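PDB 5MY7: adhesin from Neisseria meningitidis, which probably acts as an adhesin at the bacterial surface and inhibits lysozyme, a host defence enzyme that attacks the cell wall. Local coordinates for residues A61-G65 / K66-M70. Numbering follows the deposited sequence.
Sequences AVING and KRVQM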
ATOM      1  N   ALA A  61       3.377  -5.184   3.280  1.00 19.16           N
ATOM      2  CA  ALA A  61       4.243  -5.428   2.081  1.00 20.60           C
ATOM      3  C   ALA A  61       5.462  -6.223   2.541  1.00 19.17           C
ATOM      4  O   ALA A  61       6.031  -5.960   3.620  1.00 20.13           O
ATOM      5  CB  ALA A  61       4.725  -4.086   1.523  1.00 20.73           C
ATOM      6  N   VAL A  62       5.883  -7.202   1.731  1.00 19.21           N
ATOM      7  CA  VAL A  62       7.105  -7.932   2.067  1.00 19.02           C
ATOM      8  C   VAL A  62       8.278  -7.207   1.373  1.00 19.23           C
ATOM      9  O   VAL A  62       8.318  -7.135   0.137  1.00 18.94           O
ATOM     10  CB  VAL A  62       7.005  -9.420   1.628  1.00 21.20           C
ATOM     11  CG1 VAL A  62       8.308 -10.101   1.986  1.00 24.96           C
ATOM     12  CG2 VAL A  62       5.817 -10.071   2.342  1.00 24.10           C
ATOM     13  N   ILE A  63       9.191  -6.624   2.163  1.00 17.03           N
ATOM     14  CA  ILE A  63      10.297  -5.798   1.661  1.00 17.34           C
ATOM     15  C   ILE A  63      11.594  -6.436   2.212  1.00 19.98           C
ATOM     16  O   ILE A  63      11.738  -6.618   3.455  1.00 21.33           O
ATOM     17  CB  ILE A  63      10.156  -4.300   2.072  1.00 18.01           C
ATOM     18  CG1 ILE A  63       8.820  -3.753   1.531  1.00 18.28           C
ATOM     19  CG2 ILE A  63      11.390  -3.514   1.576  1.00 20.57           C
ATOM     20  CD1 ILE A  63       8.512  -2.338   2.060  1.00 20.74           C
ATOM     21  N   ASN A  64      12.482  -6.878   1.329  1.00 21.78           N
ATOM     22  CA  ASN A  64      13.693  -7.707   1.744  1.00 21.87           C
ATOM     23  C   ASN A  64      13.348  -8.867   2.646  1.00 22.29           C
ATOM     24  O   ASN A  64      14.070  -9.205   3.606  1.00 25.13           O
ATOM     25  CB  ASN A  64      14.684  -6.787   2.418  1.00 25.14           C
ATOM     26  CG  ASN A  64      15.209  -5.710   1.478  1.00 24.25           C
ATOM     27  OD1 ASN A  64      15.299  -4.522   1.823  1.00 27.21           O
ATOM     28  ND2 ASN A  64      15.562  -6.107   0.287  1.00 22.00           N
ATOM     29  N   GLY A  65      12.264  -9.550   2.322  1.00 23.02           N
ATOM     30  CA  GLY A  65      11.914 -10.716   3.087  1.00 24.38           C
ATOM     31  C   GLY A  65      11.220 -10.496   4.397  1.00 24.63           C
ATOM     32  O   GLY A  65      10.771 -11.469   4.999  1.00 29.77           O
ATOM     33  N   LYS A  66      10.988  -9.224   4.783  1.00 23.78           N
ATOM     34  CA  LYS A  66      10.377  -8.873   6.042  1.00 22.97           C
ATOM     35  C   LYS A  66       8.990  -8.262   5.805  1.00 20.12           C
ATOM     36  O   LYS A  66       8.795  -7.371   4.927  1.00 21.15           O
ATOM     37  CB  LYS A  66      11.260  -7.889   6.791  1.00 23.91           C
ATOM     38  CG  LYS A  66      10.607  -7.420   8.099  1.00 29.13           C
ATOM     39  CD  LYS A  66      11.430  -6.433   8.901  1.00 33.81           C
ATOM     40  CE  LYS A  66      10.738  -5.967  10.172  1.00 36.70           C
ATOM     41  NZ  LYS A  66      10.413  -7.098  11.104  1.00 41.52           N
ATOM     42  N   ARG A  67       8.017  -8.729   6.596  1.00 23.35           N
ATOM     43  CA  ARG A  67       6.665  -8.216   6.527  1.00 21.54           C
ATOM     44  C   ARG A  67       6.650  -6.816   7.243  1.00 20.52           C
ATOM     45  O   ARG A  67       6.978  -6.708   8.440  1.00 24.68           O
ATOM     46  CB  ARG A  67       5.693  -9.217   7.129  1.00 24.77           C
ATOM     47  CG  ARG A  67       4.268  -8.898   6.885  1.00 30.35           C
ATOM     48  CD  ARG A  67       3.333 -10.115   7.013  1.00 38.26           C
ATOM     49  NE  ARG A  67       3.384 -11.049   5.859  1.00 42.29           N
ATOM     50  CZ  ARG A  67       2.974 -10.790   4.596  1.00 40.08           C
ATOM     51  NH1 ARG A  67       2.456  -9.574   4.198  1.00 28.33           N
ATOM     52  NH2 ARG A  67       3.100 -11.780   3.699  1.00 39.61           N
ATOM     53  N   VAL A  68       6.275  -5.803   6.476  1.00 19.21           N
ATOM     54  CA  VAL A  68       6.131  -4.385   6.971  1.00 20.50           C
ATOM     55  C   VAL A  68       4.655  -4.012   6.985  1.00 18.94           C
ATOM     56  O   VAL A  68       4.059  -3.844   5.910  1.00 21.34           O
ATOM     57  CB  VAL A  68       6.965  -3.432   6.087  1.00 21.65           C
ATOM     58  CG1 VAL A  68       6.828  -1.965   6.538  1.00 23.97           C
ATOM     59  CG2 VAL A  68       8.449  -3.889   6.080  1.00 24.05           C
ATOM     60  N   GLN A  69       4.063  -3.937   8.189  1.00 20.98           N
ATOM     61  CA  GLN A  69       2.620  -3.619   8.303  1.00 21.86           C
ATOM     62  C   GLN A  69       2.416  -2.100   8.495  1.00 19.66           C
ATOM     63  O   GLN A  69       2.990  -1.494   9.395  1.00 23.05           O
ATOM     64  CB  GLN A  69       1.927  -4.424   9.448  1.00 27.71           C
ATOM     65  CG  GLN A  69       0.394  -4.188   9.419  1.00 30.88           C
ATOM     66  CD  GLN A  69      -0.466  -5.170  10.166  1.00 33.75           C
ATOM     67  OE1 GLN A  69      -0.191  -6.369  10.223  1.00 41.87           O
ATOM     68  NE2 GLN A  69      -1.553  -4.667  10.713  1.00 35.46           N
ATOM     69  N   MET A  70       1.656  -1.511   7.599  1.00 17.66           N
ATOM     70  CA  MET A  70       1.391  -0.045   7.587  1.00 18.41           C
ATOM     71  C   MET A  70      -0.101   0.225   7.844  1.00 17.88           C
ATOM     72  O   MET A  70      -0.960  -0.097   7.000  1.00 17.67           O
ATOM     73  CB  MET A  70       1.803   0.502   6.215  1.00 18.00           C
ATOM     74  CG  MET A  70       3.295   0.321   5.887  1.00 18.61           C
ATOM     75  SD  MET A  70       3.746   0.691   4.165  1.00 19.34           S
ATOM     76  CE  MET A  70       3.335  -0.912   3.487  1.00 20.02           C
TER
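The carbonyl oxygen of K66 accepts one hydrogen bond from the opposite strand, from I63 N at 2.9 Å. The CA-H of V62 adds a weak contact to that oxygen, CA to O 3.4 Å. In return, K66 N bonds I63 O at 3.0 Å, which closes the turn. This donor stands above the carbonyl plane of I63, 58° out of it. Further along, A61 and V68 form a second hydrogen-bonded antiparallel pair, with V68 N to A61 O at 2.9 Å and A61 N to V68 O at 3.0 Å.

Between these two hydrogen-bonded pairs, V62 and R67 form a non-hydrogen-bonded pair, and both side chains lie on one face of the hairpin. The R67 chain bends at chi3 (-76°), which brings its guanidinium back over V62. The CG2 methyl of V62 sits against one guanidinium face, offset toward the rim, 3.5 Å from R67 NH2. R67 NH1 is hydrogen-bonded to S60 OG, which helps fix the group there.

The other face carries A61 and I63 from one strand and K66 and V68 from the other, with M70 reaching in. M70 bends at chi3 to place CE 4.0 Å from A61 CB. I63 CD1 meets V68 CG2 more loosely, at 4.3 Å. Y90 packs on I63, V68 and M70, and V44 touches A61.

N64 and G65 form the corner of a type I' turn from I63 to K66. Both have positive phi. This is a beta hairpin with a two-residue loop, joining strands 56-63 and 66-71 at one edge of a four-stranded antiparallel sheet in the ACP-like domain.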